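Local coordinates for protein cellulase (Uncultured bacterium, PDB 6XSO) that probably hydrolyses internal beta-1,4 linkages of cellulose and other plant polysaccharides such as xylan, as a broad-specificity family 5 endoglucanase, at residues Trp33-Thr38 and Glu66-Met71; Gly93-Ala98 and Glu151-Gln156; Ile118-His123 and Ser172-Leu177. All coordinates share one frame; numbering follows the deposited sequence. Where two conformers were deposited one is given.

Contact 1 of 3, residues Trp33-Thr38 and Glu66-Met71; sequences WNLGNT and ELFKMM
The six-membered ring of Trp-33 has the CE methyl of Met-71 over the centre of one face, while the backbone N of Leu-35 lies off toward the rim of the other. Met-71 CE lies 3.5 Å from the centroid of the Trp-33 six-membered ring, 6° off its normal, which makes this a CH-pi contact. Met-71 SD lies oblique to the same Trp-33 ring, 4.4 Å from its centroid, and adds a Met-aromatic component; the bend at chi2 (-74°) turns the methionine tip onto the ring. At the edge, near the indole plane, Trp-33 CZ3 meets Leu-67 CD2 at 4.1 Å and Phe-68 CE1 at 4.3 Å. Over one face of the Phe-68 ring, offset toward the rim, lies Leu-67 CD2 of its own helix; Leu-35 CD1 and Trp-33 CZ3 approach that ring obliquely. These contacts pack helix 66-73 against the C-terminal end of strand 31-34, the first strand of a (beta/alpha)8 barrel. An alanine at Trp-33 would probably open a gap beside the Met-71 methyl and leave Met-350 O without the bond it receives from the indole NE1. Beyond the strand, Leu-35 centres an inverse gamma turn and continues the apolar seam. Leu-35 CD1 touches Leu-67 CD2 at 3.7 Å and Phe-68 CZ at 4.0 Å; Leu-35 and Phe-68 cross at about a right angle. Helix 97-111 joins the cluster, Val-106 touching Leu-35 and Tyr-109 touching Phe-68.

Contact 2 of 3, residues Gly93-Ala98 and Glu151-Gln156; sequences GKVNEA and EYLWRQ
Gln-156 places its CG anti to its own carbonyl carbon (chi1 -69°) and runs extended from there, which carries its amide across to the backbone of Gly-93 and Val-95. Tyr-152, one helical turn earlier, has CG anti to its backbone N, and its ring comes alongside the same loop. The contact joins the loop before one helix of the (beta/alpha)8 barrel to the next helix of the outer layer: residues 93-96 lead into helix 97-111, which follows the second strand, and 151-156 belong to helix 140-161, which follows the third. Both ends of the glutamine amide are used. Gln-156 NE2 donates to Gly-93 O at 2.9 Å in a nearly straight bond (169°); the acceptor lies in the amide plane, although NE2 stands above the plane of the glycine carbonyl. Gln-156 OE1 accepts from Val-95 N at 2.8 Å, also nearly straight (172°) and on an in-plane lone pair. Two bonds of this kind on one flat group fix its rotation and tie the loop to the helix at two points. Gly-93 has a positive phi, and a side chain here would be pressed against Tyr-152 CD1 and the preceding carbonyl, so the geometry calls for glycine. The tyrosine ring passes obliquely by this glycine, and Tyr-152 CE1 is 3.7 Å from Gly-93 C. Tyr-152 OH reaches Lys-94 CB at 3.5 Å. Val-95 CG2 also packs on Leu-153 CD1 at 3.6 Å, an apolar patch that Trp-85 and Met-89 extend around the valine. At the far end of the loop Asn-96, in the N-cap position, accepts with OD1 from Trp-99 N. Within the helix, Gln-156 NE2 sits 3.3 Å above the plane of the Tyr-152 ring, over its centre.

Contact 3 of 3, residues Ile118-His123 and Ser172-Leu177; sequences IINVHH and SYNEML
Stacking carries the centre of this contact: the side-chain amide of Asn-174 lies over one face of the His-122 imidazole, with the two planes 18° apart. Asn-174 ND2 comes 3.1 Å from His-122 CE1, offset toward the rim of the ring, and Asn-174 CG is 3.3 Å from His-122 ND1. Asn-174 reaches this position with CG anti to its backbone N (chi1 178°). Hydrogen bonds hold both stacked groups. Asn-120 ND2 donates to His-122 ND1 at 3.0 Å, almost straight and lying in both the ring plane and the amide plane, and its other polar ties run to Glu-171 through ND2 and to Val-83 N through OD1. On the asparagine, Asn-174 OD1 accepts from Arg-80 NH2, while Asn-174 ND2 donates at 2.9 Å to a water that also sits 2.8 Å from His-123 ND1. Of the backbone contacts, Tyr-173 CA approaches Val-121 O at 3.3 Å in a CA-H...O contact (138° at the hydrogen). Val-121 CB rests against the carbonyl oxygen Ser-172 O at 3.8 Å, a van der Waals contact. These residues lie at and just beyond the C-terminal ends of strands 116-119 and 168-171, the end of a (beta/alpha)8 barrel that holds the active site. Asn-174 and Glu-175 probably correspond to the Asn-Glu pair carrying the acid/base in family 5 enzymes; Glu-308, probably the nucleophile, touches both and His-122. The chemistry implies a buried polar network beside the probable catalytic glutamates: Asn-120's in-plane bond and the stacked amide fix the imidazole, while Arg-80 and the water hold the Asn-174 amide.

Overall arrangement
From the N terminus, contact 1 comes first: it closes the loop from strand 31-34 to helix 66-73 and is complete before the others begin, so it stands in series with both. Contacts 2 and 3 cross, their segments alternating in the order 93-98, 118-123, 151-156, 172-177. Contact 2 spans strand 116-119 to join the start of helix 97-111 to helix 140-161; contact 3 spans that second helix to join the residues just after strands 116-119 and 168-171. The two meet where Trp-154 NE1 lies 3.1 Å from Ser-172 O, probably a hydrogen bond, and Leu-153 packs on Val-121. Contacts 1 and 3 both reach the barrel sheet; their centres are about 18 Å apart.

Contact 1 of 3, residues Trp33-Thr38 and Glu66-Met71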
loop_
_atom_site.group_PDB
_atom_site.type_symbol
_atom_site.label_atom_id
_atom_site.label_comp_id
_atom_site.label_asym_id
_atom_site.label_seq_id
_atom_site.Cartn_x
_atom_site.Cartn_y
_atom_site.Cartn_z
ATOM N N TRP A 33 7.925 6.148 -0.067
ATOM C CA TRP A 33 7.045 7.171 -0.601
ATOM C C TRP A 33 6.073 6.508 -1.560
ATOM O O TRP A 33 6.415 5.512 -2.205
ATOM C CB TRP A 33 7.848 8.186 -1.388
ATOM C CG TRP A 33 7.052 9.335 -1.951
ATOM C CD1 TRP A 33 6.329 10.270 -1.254
ATOM C CD2 TRP A 33 6.921 9.678 -3.332
ATOM N NE1 TRP A 33 5.773 11.181 -2.122
ATOM C CE2 TRP A 33 6.121 10.834 -3.404
ATOM C CE3 TRP A 33 7.425 9.131 -4.518
ATOM C CZ2 TRP A 33 5.814 11.449 -4.615
ATOM C CZ3 TRP A 33 7.105 9.740 -5.716
ATOM C CH2 TRP A 33 6.314 10.882 -5.757
ATOM N N ASN A 34 4.865 7.083 -1.653
ATOM C CA ASN A 34 3.827 6.635 -2.576
ATOM C C ASN A 34 3.773 7.519 -3.816
ATOM O O ASN A 34 3.577 8.735 -3.710
ATOM C CB ASN A 34 2.430 6.719 -1.948
ATOM C CG ASN A 34 2.125 5.582 -1.065
ATOM O OD1 ASN A 34 1.604 4.563 -1.498
ATOM N ND2 ASN A 34 2.418 5.751 0.217
ATOM N N LEU A 35 3.835 6.891 -4.991
ATOM C CA LEU A 35 3.548 7.556 -6.266
ATOM C C LEU A 35 2.032 7.625 -6.459
ATOM O O LEU A 35 1.431 6.958 -7.308
ATOM C CB LEU A 35 4.215 6.791 -7.395
ATOM C CG LEU A 35 4.165 7.488 -8.766
ATOM C CD1 LEU A 35 5.125 8.652 -8.881
ATOM C CD2 LEU A 35 4.429 6.463 -9.886
ATOM N N GLY A 36 1.393 8.423 -5.593
ATOM C CA GLY A 36 -0.056 8.425 -5.531
ATOM C C GLY A 36 -0.729 9.239 -6.637
ATOM O O GLY A 36 -0.151 10.128 -7.267
ATOM N N ASN A 37 -2.009 8.902 -6.862
ATOM C CA ASN A 37 -2.878 9.594 -7.812
ATOM C C ASN A 37 -2.336 9.507 -9.242
ATOM O O ASN A 37 -2.544 10.406 -10.065
ATOM C CB ASN A 37 -3.132 11.052 -7.406
ATOM C CG ASN A 37 -4.126 11.205 -6.260
ATOM O OD1 ASN A 37 -4.594 10.239 -5.638
ATOM N ND2 ASN A 37 -4.454 12.455 -5.977
ATOM N N THR A 38 -1.670 8.405 -9.555
ATOM C CA THR A 38 -0.922 8.221 -10.803
ATOM C C THR A 38 -1.448 6.983 -11.494
ATOM O O THR A 38 -2.517 7.030 -12.130
ATOM C CB THR A 38 0.584 8.256 -10.485
ATOM O OG1 THR A 38 0.894 9.482 -9.791
ATOM C CG2 THR A 38 1.389 8.246 -11.770
ATOM N N GLU A 66 13.826 9.868 -13.726
ATOM C CA GLU A 66 14.647 10.774 -12.936
ATOM C C GLU A 66 14.019 11.068 -11.582
ATOM O O GLU A 66 14.739 11.282 -10.598
ATOM C CB GLU A 66 14.867 12.053 -13.736
ATOM C CG GLU A 66 15.806 11.895 -14.924
ATOM C CD GLU A 66 15.266 11.084 -16.107
ATOM O OE1 GLU A 66 14.030 11.056 -16.375
ATOM O OE2 GLU A 66 16.122 10.484 -16.791
ATOM N N LEU A 67 12.688 11.097 -11.512
ATOM C CA LEU A 67 12.012 11.287 -10.234
ATOM C C LEU A 67 12.547 10.333 -9.170
ATOM O O LEU A 67 12.729 10.717 -8.012
ATOM C CB LEU A 67 10.504 11.068 -10.402
ATOM C CG LEU A 67 9.656 11.061 -9.138
ATOM C CD1 LEU A 67 9.670 12.408 -8.428
ATOM C CD2 LEU A 67 8.204 10.638 -9.511
ATOM N N PHE A 68 12.781 9.075 -9.532
ATOM C CA PHE A 68 13.193 8.093 -8.535
ATOM C C PHE A 68 14.677 8.191 -8.214
ATOM O O PHE A 68 15.067 7.880 -7.083
ATOM C CB PHE A 68 12.732 6.704 -8.960
ATOM C CG PHE A 68 11.231 6.613 -9.107
ATOM C CD1 PHE A 68 10.400 6.854 -8.025
ATOM C CD2 PHE A 68 10.662 6.374 -10.341
ATOM C CE1 PHE A 68 9.021 6.798 -8.168
ATOM C CE2 PHE A 68 9.283 6.321 -10.484
ATOM C CZ PHE A 68 8.473 6.537 -9.402
ATOM N N LYS A 69 15.505 8.613 -9.172
ATOM C CA LYS A 69 16.885 8.977 -8.852
ATOM C C LYS A 69 16.903 10.044 -7.772
ATOM O O LYS A 69 17.662 9.948 -6.800
ATOM C CB LYS A 69 17.589 9.463 -10.112
ATOM C CG LYS A 69 19.059 9.911 -9.925
ATOM C CD LYS A 69 19.675 10.357 -11.268
ATOM C CE LYS A 69 21.140 10.796 -11.134
ATOM N NZ LYS A 69 21.214 12.008 -10.287
ATOM N N MET A 70 16.037 11.046 -7.906
ATOM C CA MET A 70 15.964 12.116 -6.914
ATOM C C MET A 70 15.518 11.583 -5.556
ATOM O O MET A 70 16.098 11.930 -4.519
ATOM C CB MET A 70 14.997 13.199 -7.406
ATOM C CG MET A 70 14.950 14.423 -6.504
ATOM S SD MET A 70 13.757 15.651 -7.072
ATOM C CE MET A 70 12.212 14.888 -6.608
ATOM N N MET A 71 14.473 10.749 -5.537
ATOM C CA MET A 71 14.005 10.175 -4.278
ATOM C C MET A 71 15.108 9.370 -3.603
ATOM O O MET A 71 15.344 9.500 -2.394
ATOM C CB MET A 71 12.782 9.288 -4.542
ATOM C CG MET A 71 11.534 10.070 -4.876
ATOM S SD MET A 71 10.849 10.852 -3.399
ATOM C CE MET A 71 9.669 11.973 -4.157
#

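Contact 2 of 3, residues Gly93-Ala98 and Glu151-Gln156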
loop_
_atom_site.group_PDB
_atom_site.type_symbol
_atom_site.label_atom_id
_atom_site.label_comp_id
_atom_site.label_asym_id
_atom_site.label_seq_id
_atom_site.Cartn_x
_atom_site.Cartn_y
_atom_site.Cartn_z
ATOM N N GLY A 93 -11.703 -10.105 -17.626
ATOM C CA GLY A 93 -10.728 -9.800 -16.609
ATOM C C GLY A 93 -9.302 -9.719 -17.104
ATOM O O GLY A 93 -8.394 -9.552 -16.284
ATOM N N LYS A 94 -9.082 -9.834 -18.413
ATOM C CA LYS A 94 -7.735 -9.758 -18.971
ATOM C C LYS A 94 -7.273 -8.305 -19.035
ATOM O O LYS A 94 -7.980 -7.441 -19.565
ATOM C CB LYS A 94 -7.701 -10.395 -20.365
ATOM C CG LYS A 94 -6.269 -10.502 -20.931
ATOM C CD LYS A 94 -6.230 -11.175 -22.283
ATOM C CE LYS A 94 -6.633 -10.223 -23.398
ATOM N NZ LYS A 94 -6.330 -10.803 -24.735
ATOM N N VAL A 95 -6.074 -8.049 -18.504
ATOM C CA VAL A 95 -5.452 -6.723 -18.531
ATOM C C VAL A 95 -4.822 -6.540 -19.903
ATOM O O VAL A 95 -4.123 -7.434 -20.397
ATOM C CB VAL A 95 -4.381 -6.609 -17.431
ATOM C CG1 VAL A 95 -3.653 -5.255 -17.504
ATOM C CG2 VAL A 95 -5.002 -6.825 -16.043
ATOM N N ASN A 96 -5.049 -5.389 -20.530
ATOM C CA ASN A 96 -4.498 -5.198 -21.864
ATOM C C ASN A 96 -2.975 -5.070 -21.796
ATOM O O ASN A 96 -2.408 -4.645 -20.790
ATOM C CB ASN A 96 -5.118 -3.995 -22.573
ATOM C CG ASN A 96 -4.871 -2.707 -21.865
ATOM O OD1 ASN A 96 -3.793 -2.108 -21.977
ATOM N ND2 ASN A 96 -5.880 -2.240 -21.142
ATOM N N GLU A 97 -2.312 -5.465 -22.890
ATOM C CA GLU A 97 -0.851 -5.543 -22.878
ATOM C C GLU A 97 -0.214 -4.171 -22.702
ATOM O O GLU A 97 0.815 -4.035 -22.023
ATOM C CB GLU A 97 -0.351 -6.214 -24.161
ATOM C CG GLU A 97 -0.676 -7.692 -24.235
ATOM C CD GLU A 97 -0.199 -8.332 -25.525
ATOM O OE1 GLU A 97 0.496 -7.648 -26.311
ATOM O OE2 GLU A 97 -0.520 -9.520 -25.750
ATOM N N ALA A 98 -0.820 -3.131 -23.279
ATOM C CA ALA A 98 -0.220 -1.799 -23.186
ATOM C C ALA A 98 -0.181 -1.314 -21.742
ATOM O O ALA A 98 0.787 -0.665 -21.317
ATOM C CB ALA A 98 -0.995 -0.808 -24.057
ATOM N N GLU A 151 -8.490 -13.769 -8.663
ATOM C CA GLU A 151 -7.369 -14.691 -8.832
ATOM C C GLU A 151 -6.753 -14.564 -10.224
ATOM O O GLU A 151 -5.526 -14.584 -10.361
ATOM C CB GLU A 151 -7.793 -16.133 -8.520
ATOM C CG GLU A 151 -8.085 -16.354 -7.036
ATOM C CD GLU A 151 -8.296 -17.811 -6.635
ATOM O OE1 GLU A 151 -7.998 -18.728 -7.424
ATOM O OE2 GLU A 151 -8.763 -18.041 -5.495
ATOM N N TYR A 152 -7.581 -14.424 -11.269
ATOM C CA TYR A 152 -7.033 -14.275 -12.620
ATOM C C TYR A 152 -6.220 -12.995 -12.749
ATOM O O TYR A 152 -5.154 -12.986 -13.390
ATOM C CB TYR A 152 -8.173 -14.325 -13.648
ATOM C CG TYR A 152 -7.807 -14.124 -15.110
ATOM C CD1 TYR A 152 -8.663 -13.442 -15.945
ATOM C CD2 TYR A 152 -6.624 -14.620 -15.641
ATOM C CE1 TYR A 152 -8.372 -13.257 -17.276
ATOM C CE2 TYR A 152 -6.313 -14.436 -16.986
ATOM C CZ TYR A 152 -7.186 -13.742 -17.789
ATOM O OH TYR A 152 -6.901 -13.572 -19.146
ATOM N N LEU A 153 -6.704 -11.902 -12.158
ATOM C CA LEU A 153 -5.929 -10.661 -12.161
ATOM C C LEU A 153 -4.562 -10.858 -11.517
ATOM O O LEU A 153 -3.539 -10.439 -12.077
ATOM C CB LEU A 153 -6.717 -9.556 -11.468
ATOM C CG LEU A 153 -6.019 -8.217 -11.261
ATOM C CD1 LEU A 153 -5.560 -7.661 -12.581
ATOM C CD2 LEU A 153 -6.963 -7.250 -10.550
ATOM N N TRP A 154 -4.515 -11.495 -10.342
ATOM C CA TRP A 154 -3.231 -11.701 -9.681
ATOM C C TRP A 154 -2.351 -12.694 -10.422
ATOM O O TRP A 154 -1.125 -12.524 -10.436
ATOM C CB TRP A 154 -3.400 -12.040 -8.202
ATOM C CG TRP A 154 -3.372 -10.787 -7.416
ATOM C CD1 TRP A 154 -4.388 -10.236 -6.695
ATOM C CD2 TRP A 154 -2.263 -9.886 -7.314
ATOM N NE1 TRP A 154 -3.974 -9.048 -6.136
ATOM C CE2 TRP A 154 -2.678 -8.810 -6.520
ATOM C CE3 TRP A 154 -0.965 -9.878 -7.856
ATOM C CZ2 TRP A 154 -1.840 -7.750 -6.220
ATOM C CZ3 TRP A 154 -0.125 -8.825 -7.540
ATOM C CH2 TRP A 154 -0.578 -7.773 -6.742
ATOM N N ARG A 155 -2.930 -13.712 -11.074
ATOM C CA ARG A 155 -2.091 -14.576 -11.898
ATOM C C ARG A 155 -1.417 -13.766 -13.000
ATOM O O ARG A 155 -0.237 -13.972 -13.304
ATOM C CB ARG A 155 -2.895 -15.734 -12.488
ATOM C CG ARG A 155 -3.253 -16.810 -11.468
ATOM C CD ARG A 155 -3.720 -18.134 -12.102
ATOM N NE ARG A 155 -4.779 -17.957 -13.095
ATOM C CZ ARG A 155 -6.073 -17.892 -12.796
ATOM N NH1 ARG A 155 -6.470 -18.005 -11.540
ATOM N NH2 ARG A 155 -6.970 -17.725 -13.762
ATOM N N GLN A 156 -2.152 -12.835 -13.609
ATOM C CA GLN A 156 -1.581 -12.042 -14.697
ATOM C C GLN A 156 -0.470 -11.133 -14.194
ATOM O O GLN A 156 0.593 -11.030 -14.823
ATOM C CB GLN A 156 -2.666 -11.182 -15.344
ATOM C CG GLN A 156 -3.716 -11.933 -16.129
ATOM C CD GLN A 156 -4.833 -11.011 -16.564
ATOM O OE1 GLN A 156 -4.671 -10.230 -17.503
ATOM N NE2 GLN A 156 -5.977 -11.088 -15.871
#

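Contact 3 of 3, residues Ile118-His123 and Ser172-Leu177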
loop_
_atom_site.group_PDB
_atom_site.type_symbol
_atom_site.label_atom_id
_atom_site.label_comp_id
_atom_site.label_asym_id
_atom_site.label_seq_id
_atom_site.Cartn_x
_atom_site.Cartn_y
_atom_site.Cartn_z
ATOM N N ILE A 118 6.671 -1.703 -4.340
ATOM C CA ILE A 118 5.424 -2.420 -4.066
ATOM C C ILE A 118 4.415 -2.042 -5.146
ATOM O O ILE A 118 4.158 -0.855 -5.366
ATOM C CB ILE A 118 4.875 -2.041 -2.679
ATOM C CG1 ILE A 118 5.812 -2.446 -1.542
ATOM C CG2 ILE A 118 3.482 -2.671 -2.472
ATOM C CD1 ILE A 118 5.425 -1.781 -0.186
ATOM N N ILE A 119 3.800 -3.047 -5.787
ATOM C CA ILE A 119 2.660 -2.813 -6.671
ATOM C C ILE A 119 1.436 -3.482 -6.054
ATOM O O ILE A 119 1.550 -4.530 -5.408
ATOM C CB ILE A 119 2.845 -3.295 -8.118
ATOM C CG1 ILE A 119 3.241 -4.763 -8.151
ATOM C CG2 ILE A 119 3.878 -2.404 -8.831
ATOM C CD1 ILE A 119 3.268 -5.334 -9.583
ATOM N N ASN A 120 0.268 -2.873 -6.238
ATOM C CA ASN A 120 -0.935 -3.378 -5.572
ATOM C C ASN A 120 -2.137 -3.377 -6.527
ATOM O O ASN A 120 -2.015 -3.182 -7.739
ATOM C CB ASN A 120 -1.252 -2.595 -4.279
ATOM C CG ASN A 120 -1.875 -1.227 -4.552
ATOM O OD1 ASN A 120 -1.903 -0.758 -5.687
ATOM N ND2 ASN A 120 -2.380 -0.587 -3.506
ATOM N N VAL A 121 -3.307 -3.602 -5.936
ATOM C CA VAL A 121 -4.623 -3.461 -6.556
ATOM C C VAL A 121 -5.323 -2.395 -5.708
ATOM O O VAL A 121 -5.605 -2.632 -4.523
ATOM C CB VAL A 121 -5.371 -4.801 -6.558
ATOM C CG1 VAL A 121 -6.840 -4.631 -6.921
ATOM C CG2 VAL A 121 -4.701 -5.793 -7.527
ATOM N N HIS A 122 -5.557 -1.201 -6.287
ATOM C CA HIS A 122 -5.800 -0.002 -5.486
ATOM C C HIS A 122 -7.256 0.374 -5.527
ATOM O O HIS A 122 -8.045 -0.073 -4.678
ATOM C CB HIS A 122 -4.810 1.098 -5.899
ATOM C CG HIS A 122 -4.651 2.167 -4.872
ATOM N ND1 HIS A 122 -3.822 2.018 -3.781
ATOM C CD2 HIS A 122 -5.254 3.371 -4.721
ATOM C CE1 HIS A 122 -3.878 3.098 -3.029
ATOM N NE2 HIS A 122 -4.718 3.950 -3.588
ATOM N N HIS A 123 -7.705 1.254 -6.445
ATOM C CA HIS A 123 -9.094 1.718 -6.424
ATOM C C HIS A 123 -10.061 0.753 -7.078
ATOM O O HIS A 123 -11.210 1.110 -7.352
ATOM C CB HIS A 123 -9.230 3.122 -7.000
ATOM C CG HIS A 123 -8.616 4.169 -6.135
ATOM N ND1 HIS A 123 -8.838 4.236 -4.774
ATOM C CD2 HIS A 123 -7.784 5.192 -6.434
ATOM C CE1 HIS A 123 -8.169 5.260 -4.274
ATOM N NE2 HIS A 123 -7.531 5.866 -5.262
ATOM N N SER A 172 -1.937 -7.245 -1.842
ATOM C CA SER A 172 -3.163 -7.925 -2.256
ATOM C C SER A 172 -4.266 -6.985 -2.735
ATOM O O SER A 172 -4.944 -7.277 -3.729
ATOM C CB SER A 172 -3.656 -8.764 -1.071
ATOM O OG SER A 172 -3.881 -7.958 0.093
ATOM N N TYR A 173 -4.545 -5.923 -1.990
ATOM C CA TYR A 173 -5.690 -5.020 -2.206
ATOM C C TYR A 173 -5.438 -3.843 -1.260
ATOM O O TYR A 173 -4.754 -3.991 -0.239
ATOM C CB TYR A 173 -7.099 -5.683 -1.961
ATOM C CG TYR A 173 -7.098 -6.481 -0.686
ATOM C CD1 TYR A 173 -7.089 -5.831 0.541
ATOM C CD2 TYR A 173 -7.016 -7.872 -0.696
ATOM C CE1 TYR A 173 -6.985 -6.525 1.707
ATOM C CE2 TYR A 173 -6.898 -8.577 0.475
ATOM C CZ TYR A 173 -6.859 -7.894 1.663
ATOM O OH TYR A 173 -6.711 -8.604 2.819
ATOM N N ASN A 174 -6.014 -2.688 -1.588
ATOM C CA ASN A 174 -5.703 -1.453 -0.866
ATOM C C ASN A 174 -6.554 -1.221 0.382
ATOM O O ASN A 174 -6.105 -1.512 1.496
ATOM C CB ASN A 174 -5.796 -0.266 -1.846
ATOM C CG ASN A 174 -5.550 1.042 -1.179
ATOM O OD1 ASN A 174 -4.590 1.169 -0.397
ATOM N ND2 ASN A 174 -6.391 2.049 -1.469
ATOM N N GLU A 175 -7.764 -0.674 0.222
ATOM C CA GLU A 175 -8.635 -0.284 1.334
ATOM C C GLU A 175 -10.004 -0.898 1.060
ATOM O O GLU A 175 -10.917 -0.239 0.556
ATOM C CB GLU A 175 -8.690 1.255 1.506
ATOM C CG GLU A 175 -7.398 1.819 2.091
ATOM C CD GLU A 175 -7.391 3.310 2.261
ATOM O OE1 GLU A 175 -8.285 4.010 1.761
ATOM O OE2 GLU A 175 -6.459 3.812 2.930
ATOM N N MET A 176 -10.133 -2.185 1.362
ATOM C CA MET A 176 -11.358 -2.913 1.060
ATOM C C MET A 176 -12.373 -2.670 2.172
ATOM O O MET A 176 -12.077 -2.881 3.355
ATOM C CB MET A 176 -11.067 -4.414 0.948
ATOM C CG MET A 176 -12.157 -5.145 0.211
ATOM S SD MET A 176 -12.104 -6.936 0.308
ATOM C CE MET A 176 -10.416 -7.320 -0.131
ATOM N N LEU A 177 -13.577 -2.259 1.787
ATOM C CA LEU A 177 -14.648 -1.907 2.711
ATOM C C LEU A 177 -15.844 -2.824 2.496
ATOM O O LEU A 177 -15.977 -3.473 1.454
ATOM C CB LEU A 177 -15.100 -0.456 2.492
ATOM C CG LEU A 177 -14.010 0.609 2.384
ATOM C CD1 LEU A 177 -14.608 1.996 2.200
ATOM C CD2 LEU A 177 -13.088 0.579 3.595
HETATM O O HOH W 1 -8.995 2.388 -2.679
#